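Local coordinates for protein scyllo-inosose 3-dehydrogenase (Thermotoga maritima, PDB 3IP1) that catalyses the NAD(+)-dependent oxidation of scyllo-inosose to 3-dehydro-scyllo-inosose, a zinc-requiring step that probably belongs to myo-inositol degradation, at residues K117-E120 and I121-V125; V199-A203 and V204-G208; E374-P377 and E378-R382. All blocks are in the same frame, centred on the assembly; numbering follows the deposited sequence. Where two conformers were deposited one is given.

Contact 1 (K117-E120 and I121-V125); sequences KRFE and IGEPV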
loop_
_atom_site.group_PDB
_atom_site.type_symbol
_atom_site.label_atom_id
_atom_site.label_comp_id
_atom_site.label_asym_id
_atom_site.label_seq_id
_atom_site.Cartn_x
_atom_site.Cartn_y
_atom_site.Cartn_z
ATOM N N LYS A 117 14.283 10.315 -27.200
ATOM C CA LYS A 117 15.283 10.806 -28.134
ATOM C C LYS A 117 15.784 12.162 -27.691
ATOM O O LYS A 117 15.165 12.815 -26.844
ATOM C CB LYS A 117 14.709 10.879 -29.550
ATOM C CG LYS A 117 14.452 9.498 -30.124
ATOM C CD LYS A 117 13.571 9.534 -31.353
ATOM C CE LYS A 117 13.399 8.123 -31.897
ATOM N NZ LYS A 117 12.640 8.116 -33.183
ATOM N N ARG A 118 16.917 12.560 -28.256
ATOM C CA ARG A 118 17.499 13.871 -28.002
ATOM C C ARG A 118 16.422 14.942 -28.138
ATOM O O ARG A 118 15.565 14.877 -29.038
ATOM C CB ARG A 118 18.653 14.154 -28.972
ATOM C CG ARG A 118 19.850 14.863 -28.351
ATOM C CD ARG A 118 20.872 15.333 -29.407
ATOM N NE ARG A 118 20.632 16.709 -29.852
ATOM C CZ ARG A 118 21.520 17.460 -30.497
ATOM N NH1 ARG A 118 22.732 16.998 -30.781
ATOM N NH2 ARG A 118 21.196 18.681 -30.857
ATOM N N PHE A 119 16.459 15.903 -27.222
ATOM C CA PHE A 119 15.551 17.028 -27.228
ATOM C C PHE A 119 15.669 17.760 -28.549
ATOM O O PHE A 119 16.773 17.942 -29.035
ATOM C CB PHE A 119 15.925 17.992 -26.094
ATOM C CG PHE A 119 15.094 17.823 -24.857
ATOM C CD1 PHE A 119 13.759 18.212 -24.845
ATOM C CD2 PHE A 119 15.646 17.261 -23.705
ATOM C CE1 PHE A 119 12.976 18.043 -23.684
ATOM C CE2 PHE A 119 14.870 17.094 -22.554
ATOM C CZ PHE A 119 13.544 17.493 -22.545
ATOM N N GLU A 120 14.541 18.170 -29.129
ATOM C CA GLU A 120 14.569 18.985 -30.347
ATOM C C GLU A 120 14.574 20.460 -30.004
ATOM O O GLU A 120 13.950 20.889 -29.023
ATOM C CB GLU A 120 13.350 18.720 -31.233
ATOM C CG GLU A 120 13.381 17.379 -31.939
ATOM C CD GLU A 120 12.055 17.056 -32.594
ATOM O OE1 GLU A 120 11.350 17.987 -33.060
ATOM O OE2 GLU A 120 11.715 15.866 -32.643
ATOM N N ILE A 121 15.247 21.245 -30.833
ATOM C CA ILE A 121 15.125 22.697 -30.745
ATOM C C ILE A 121 13.658 23.062 -30.932
ATOM O O ILE A 121 12.990 22.529 -31.814
ATOM C CB ILE A 121 16.035 23.403 -31.777
ATOM C CG1 ILE A 121 17.501 23.238 -31.355
ATOM C CG2 ILE A 121 15.635 24.890 -31.924
ATOM C CD1 ILE A 121 18.564 23.807 -32.366
ATOM N N GLY A 122 13.148 23.954 -30.086
ATOM C CA GLY A 122 11.745 24.342 -30.165
ATOM C C GLY A 122 10.816 23.620 -29.200
ATOM O O GLY A 122 9.676 24.034 -29.039
ATOM N N GLU A 123 11.277 22.544 -28.553
ATOM C CA GLU A 123 10.425 21.799 -27.611
ATOM C C GLU A 123 10.096 22.659 -26.380
ATOM O O GLU A 123 11.017 23.202 -25.758
ATOM C CB GLU A 123 11.105 20.500 -27.178
ATOM C CG GLU A 123 10.353 19.689 -26.125
ATOM C CD GLU A 123 9.285 18.755 -26.716
ATOM O OE1 GLU A 123 8.929 18.921 -27.897
ATOM O OE2 GLU A 123 8.788 17.859 -25.994
ATOM N N PRO A 124 8.791 22.796 -26.036
ATOM C CA PRO A 124 8.415 23.533 -24.820
ATOM C C PRO A 124 8.590 22.655 -23.577
ATOM O O PRO A 124 8.127 21.503 -23.554
ATOM C CB PRO A 124 6.929 23.854 -25.033
ATOM C CG PRO A 124 6.429 22.793 -26.000
ATOM C CD PRO A 124 7.611 22.304 -26.793
ATOM N N VAL A 125 9.231 23.204 -22.555
ATOM C CA VAL A 125 9.539 22.427 -21.357
ATOM C C VAL A 125 9.366 23.206 -20.068
ATOM O O VAL A 125 9.356 24.447 -20.076
ATOM C CB VAL A 125 10.992 21.832 -21.399
ATOM C CG1 VAL A 125 11.117 20.819 -22.496
ATOM C CG2 VAL A 125 12.051 22.932 -21.564
#
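Glu123 OE2, at the end of a side chain that rests on Phe119, is gripped by three groups: Arg114 NE through a salt bridge, and Asn112 ND2 and Ser174 OG through hydrogen bonds. So many partners would probably favour the charged carboxylate, although the residue is buried. With Glu123 CG anti to the backbone N (chi1 176°), this methylene meets the rim of the Phe119 ring, in its plane, 3.9 Å from CD1; a bend at the next bond then carries the carboxylate off, its plane 62° from that of the ring. Val125 adds a second apolar touch, its CG1 approaching Phe119 CE1 obliquely at 3.5 Å. Val103 and Ile58, from strands 98-106 and 57-66, also pack on the phenyl group. The backbone turns back on itself here, Glu123 N donating to Glu120 O at 3.2 Å. Gly122 suits the positive phi, where a CB would be jammed against the preceding carbonyl oxygen. Glycine is commonly favoured at the third position of a type II beta turn, which here leads from strand 117-118 into strand 124-127 of the GroES-like domain.

Contact 2 (V199-A203 and V204-G208); sequences VAYNA and VIVRG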
loop_
_atom_site.group_PDB
_atom_site.type_symbol
_atom_site.label_atom_id
_atom_site.label_comp_id
_atom_site.label_asym_id
_atom_site.label_seq_id
_atom_site.Cartn_x
_atom_site.Cartn_y
_atom_site.Cartn_z
ATOM N N VAL A 199 4.634 20.265 -5.909
ATOM C CA VAL A 199 4.852 20.263 -4.464
ATOM C C VAL A 199 3.561 19.823 -3.748
ATOM O O VAL A 199 3.599 18.936 -2.892
ATOM C CB VAL A 199 5.313 21.659 -3.944
ATOM C CG1 VAL A 199 5.231 21.732 -2.414
ATOM C CG2 VAL A 199 6.749 21.993 -4.433
ATOM N N ALA A 200 2.440 20.462 -4.086
ATOM C CA ALA A 200 1.125 20.100 -3.560
ATOM C C ALA A 200 0.783 18.651 -3.913
ATOM O O ALA A 200 0.315 17.882 -3.072
ATOM C CB ALA A 200 0.050 21.036 -4.125
ATOM N N TYR A 201 1.030 18.285 -5.164
ATOM C CA TYR A 201 0.714 16.934 -5.625
ATOM C C TYR A 201 1.485 15.887 -4.822
ATOM O O TYR A 201 0.895 14.923 -4.363
ATOM C CB TYR A 201 0.999 16.803 -7.124
ATOM C CG TYR A 201 0.437 15.560 -7.790
ATOM C CD1 TYR A 201 1.024 14.307 -7.587
ATOM C CD2 TYR A 201 -0.656 15.646 -8.672
ATOM C CE1 TYR A 201 0.520 13.152 -8.221
ATOM C CE2 TYR A 201 -1.154 14.521 -9.317
ATOM C CZ TYR A 201 -0.564 13.268 -9.081
ATOM O OH TYR A 201 -1.050 12.139 -9.704
ATOM N N ASN A 202 2.792 16.093 -4.661
ATOM C CA ASN A 202 3.634 15.196 -3.862
ATOM C C ASN A 202 3.106 15.105 -2.427
ATOM O O ASN A 202 3.069 14.035 -1.825
ATOM C CB ASN A 202 5.085 15.694 -3.858
ATOM C CG ASN A 202 6.043 14.755 -3.110
ATOM O OD1 ASN A 202 6.278 13.621 -3.528
ATOM N ND2 ASN A 202 6.631 15.249 -2.017
ATOM N N ALA A 203 2.669 16.238 -1.895
ATOM C CA ALA A 203 2.195 16.285 -0.537
ATOM C C ALA A 203 0.893 15.521 -0.349
ATOM O O ALA A 203 0.769 14.778 0.610
ATOM C CB ALA A 203 2.066 17.735 -0.071
ATOM N N VAL A 204 -0.066 15.672 -1.261
ATOM C CA VAL A 204 -1.387 15.052 -1.043
ATOM C C VAL A 204 -1.628 13.659 -1.666
ATOM O O VAL A 204 -2.417 12.863 -1.118
ATOM C CB VAL A 204 -2.579 15.995 -1.396
ATOM C CG1 VAL A 204 -2.510 17.261 -0.552
ATOM C CG2 VAL A 204 -2.623 16.340 -2.877
ATOM N N ILE A 205 -0.963 13.385 -2.791
ATOM C CA ILE A 205 -1.150 12.131 -3.528
ATOM C C ILE A 205 -0.069 11.134 -3.129
ATOM O O ILE A 205 -0.385 10.019 -2.704
ATOM C CB ILE A 205 -1.127 12.351 -5.081
ATOM C CG1 ILE A 205 -2.223 13.322 -5.529
ATOM C CG2 ILE A 205 -1.230 11.003 -5.850
ATOM C CD1 ILE A 205 -3.608 13.020 -5.015
ATOM N N VAL A 206 1.197 11.544 -3.255
ATOM C CA VAL A 206 2.329 10.662 -2.980
ATOM C C VAL A 206 2.586 10.421 -1.481
ATOM O O VAL A 206 2.597 9.277 -1.041
ATOM C CB VAL A 206 3.637 11.164 -3.650
ATOM C CG1 VAL A 206 4.773 10.136 -3.452
ATOM C CG2 VAL A 206 3.403 11.431 -5.159
ATOM N N ARG A 207 2.846 11.485 -0.716
ATOM C CA ARG A 207 3.075 11.370 0.725
ATOM C C ARG A 207 1.791 11.144 1.517
ATOM O O ARG A 207 1.742 10.289 2.390
ATOM C CB ARG A 207 3.789 12.630 1.256
ATOM C CG ARG A 207 5.229 12.764 0.782
ATOM C CD ARG A 207 6.062 11.585 1.271
ATOM N NE ARG A 207 6.352 11.723 2.700
ATOM C CZ ARG A 207 6.329 10.733 3.581
ATOM N NH1 ARG A 207 6.022 9.501 3.210
ATOM N NH2 ARG A 207 6.636 10.980 4.844
ATOM N N GLY A 208 0.766 11.945 1.228
ATOM C CA GLY A 208 -0.512 11.862 1.915
ATOM C C GLY A 208 -1.260 10.583 1.638
ATOM O O GLY A 208 -2.138 10.197 2.414
#
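Residues 204-207 of helix 194-207 form a wider, pi-type turn, and residues 199-208 record the change. The same helix carries the metal ligand Glu195 near its start, and here its side chains Ala200 and Val204 lie on helix 224-235 of the Rossmann-type NAD(+) domain. Regular i to i+4 bonding runs as far as Ile205, whose N reaches Tyr201 O at 2.9 Å. From the next acceptor the spacing is i to i+5: Arg207 N donates to Asn202 O at 2.8 Å, almost straight at 175°. One turn apart, Tyr201 and Ile205 form a CH-pi contact. CG1 of Ile205 sits over the middle of one face of the tyrosine ring, 3.8 Å from the centroid and 8° off the normal, while Ile205 CB comes within 3.6 Å of Tyr201 CE1. A chi1 of -167°, with CG anti to the backbone N, turns the tyrosine ring so that its face meets Ile205. The Tyr201 hydroxyl bonds to Pro213 O of the second subunit, so the CH-pi pair also faces a subunit interface. Asn202 OD1 lies 3.6 Å from Val206 CB, and its amide runs beside the Arg207 chain, whose NE is bonded to Gly340 O. Further on, Gly208 N makes a weak bond to Ala203 O at 2.9 Å, and any CB on Gly208 would collide with that same oxygen.

Contact 3 (E374-P377 and E378-R382); sequences EEIP and EYIKR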
loop_
_atom_site.group_PDB
_atom_site.type_symbol
_atom_site.label_atom_id
_atom_site.label_comp_id
_atom_site.label_asym_id
_atom_site.label_seq_id
_atom_site.Cartn_x
_atom_site.Cartn_y
_atom_site.Cartn_z
ATOM N N GLU A 374 13.059 43.051 -15.754
ATOM C CA GLU A 374 13.491 44.270 -15.063
ATOM C C GLU A 374 12.685 44.584 -13.817
ATOM O O GLU A 374 13.229 45.121 -12.856
ATOM C CB GLU A 374 13.434 45.494 -15.994
ATOM C CG GLU A 374 14.197 45.368 -17.315
ATOM C CD GLU A 374 15.697 45.144 -17.137
ATOM O OE1 GLU A 374 16.332 45.895 -16.349
ATOM O OE2 GLU A 374 16.240 44.216 -17.796
ATOM N N GLU A 375 11.394 44.262 -13.829
ATOM C CA GLU A 375 10.526 44.594 -12.710
ATOM C C GLU A 375 10.607 43.598 -11.553
ATOM O O GLU A 375 10.037 43.851 -10.484
ATOM C CB GLU A 375 9.089 44.690 -13.187
ATOM C CG GLU A 375 8.846 45.787 -14.211
ATOM C CD GLU A 375 7.427 45.731 -14.748
ATOM O OE1 GLU A 375 6.496 46.238 -14.076
ATOM O OE2 GLU A 375 7.238 45.156 -15.837
ATOM N N ILE A 376 11.301 42.473 -11.774
ATOM C CA ILE A 376 11.382 41.384 -10.781
ATOM C C ILE A 376 11.976 41.825 -9.443
ATOM O O ILE A 376 11.379 41.556 -8.398
ATOM C CB ILE A 376 12.123 40.116 -11.319
ATOM C CG1 ILE A 376 11.274 39.381 -12.365
ATOM C CG2 ILE A 376 12.515 39.164 -10.183
ATOM C CD1 ILE A 376 9.871 38.923 -11.888
ATOM N N PRO A 377 13.156 42.488 -9.455
ATOM C CA PRO A 377 13.679 42.872 -8.133
ATOM C C PRO A 377 12.669 43.719 -7.341
ATOM O O PRO A 377 12.480 43.505 -6.147
ATOM C CB PRO A 377 14.953 43.664 -8.477
ATOM C CG PRO A 377 15.397 43.084 -9.794
ATOM C CD PRO A 377 14.121 42.781 -10.535
ATOM N N GLU A 378 11.992 44.633 -8.027
ATOM C CA GLU A 378 10.987 45.494 -7.404
ATOM C C GLU A 378 9.862 44.669 -6.766
ATOM O O GLU A 378 9.428 44.951 -5.642
ATOM C CB GLU A 378 10.421 46.477 -8.445
ATOM C CG GLU A 378 9.279 47.361 -7.940
ATOM C CD GLU A 378 8.422 47.975 -9.068
ATOM O OE1 GLU A 378 8.938 48.263 -10.172
ATOM O OE2 GLU A 378 7.210 48.169 -8.840
ATOM N N TYR A 379 9.392 43.651 -7.486
ATOM C CA TYR A 379 8.272 42.844 -7.001
ATOM C C TYR A 379 8.633 41.887 -5.867
ATOM O O TYR A 379 7.822 41.619 -4.993
ATOM C CB TYR A 379 7.565 42.132 -8.164
ATOM C CG TYR A 379 6.606 43.065 -8.852
ATOM C CD1 TYR A 379 5.305 43.236 -8.360
ATOM C CD2 TYR A 379 7.007 43.827 -9.944
ATOM C CE1 TYR A 379 4.420 44.132 -8.959
ATOM C CE2 TYR A 379 6.120 44.735 -10.560
ATOM C CZ TYR A 379 4.840 44.883 -10.054
ATOM O OH TYR A 379 3.956 45.756 -10.648
ATOM N N ILE A 380 9.850 41.368 -5.900
ATOM C CA ILE A 380 10.379 40.558 -4.810
ATOM C C ILE A 380 10.354 41.371 -3.506
ATOM O O ILE A 380 10.038 40.838 -2.442
ATOM C CB ILE A 380 11.818 40.066 -5.152
ATOM C CG1 ILE A 380 11.753 38.952 -6.196
ATOM C CG2 ILE A 380 12.585 39.601 -3.910
ATOM C CD1 ILE A 380 13.129 38.384 -6.591
ATOM N N LYS A 381 10.690 42.655 -3.605
ATOM C CA LYS A 381 10.595 43.584 -2.486
ATOM C C LYS A 381 9.129 43.896 -2.088
ATOM O O LYS A 381 8.751 43.856 -0.908
ATOM C CB LYS A 381 11.368 44.874 -2.836
ATOM C CG LYS A 381 10.802 46.189 -2.228
ATOM C CD LYS A 381 11.665 46.747 -1.103
ATOM C CE LYS A 381 11.685 45.844 0.119
ATOM N NZ LYS A 381 12.012 46.603 1.379
ATOM N N ARG A 382 8.311 44.211 -3.077
ATOM C CA ARG A 382 6.913 44.559 -2.845
ATOM C C ARG A 382 6.161 43.421 -2.154
ATOM O O ARG A 382 5.328 43.657 -1.277
ATOM C CB ARG A 382 6.284 44.886 -4.183
ATOM C CG ARG A 382 5.040 45.727 -4.144
ATOM C CD ARG A 382 5.086 46.586 -5.384
ATOM N NE ARG A 382 3.791 46.700 -6.054
ATOM C CZ ARG A 382 3.621 47.258 -7.252
ATOM N NH1 ARG A 382 2.403 47.327 -7.785
ATOM N NH2 ARG A 382 4.668 47.755 -7.919
HETATM O O HOH W 1 12.877 46.171 -10.685
#
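The Tyr379 ring presents its edge to the backbone of Glu375, whose carbonyl carbon lies in the ring plane and whose O approaches CD2 to 3.1 Å. At the other side of the ring Tyr379 CE1 stands 3.6 Å above the guanidinium plane of Arg382, over its centre. The edge of that guanidinium is taken by Glu378: Arg382 NH2 and Glu378 OE2 form a salt bridge at 2.7 Å, although the hydrogen bond within it is weakly aligned. Glu378 CG is anti to the backbone N (chi1 175°) and the chain runs on extended, which carries the carboxylate towards the arginine one turn on. Glu375 lies alongside the tyrosine, its OE1 3.8 Å from CE2 and its OE2 bonded to Ser372 OG. Ile376 to Arg382 belong to helix 376-382, the crossover of a beta-alpha-beta unit between parallel strands 369-371 and 392-395. Tyr379 OH is hydrogen-bonded to Lys369 NZ. Replacing Tyr379 by an alanine is likely to leave that amine without this hydroxyl and to uncover a face of the Arg382 guanidinium. Inside the helix, Tyr379 N donates to Glu375 O at 3.1 Å, and Ile380 N reaches Ile376 O at 2.9 Å and 169°. On the buried side Ile376 CG2 meets Ile380 CD1 at 3.7 Å, with Ile67 packed on both isoleucines.

All three contacts are local, yet each takes the chemistry of its place. Contact 2 is the most deeply set, its centre about 11 Å from that of the chain, and it alone touches other subunits; an aromatic face and a widened helical turn dominate it. Contacts 1 and 3 are each partly buried. Contacts 2 and 3 each lie along a single helix, 194-207 and 376-382, whereas contact 1 joins strands 117-118 and 124-127 through a turn, backed by sheet side chains and a buried carboxylate. Contact 3 is amphipathic, with charged groups on one side and isoleucines on the other. Contacts 2 and 3 lie on opposite sides of the chain's centre, and none of the three touches another.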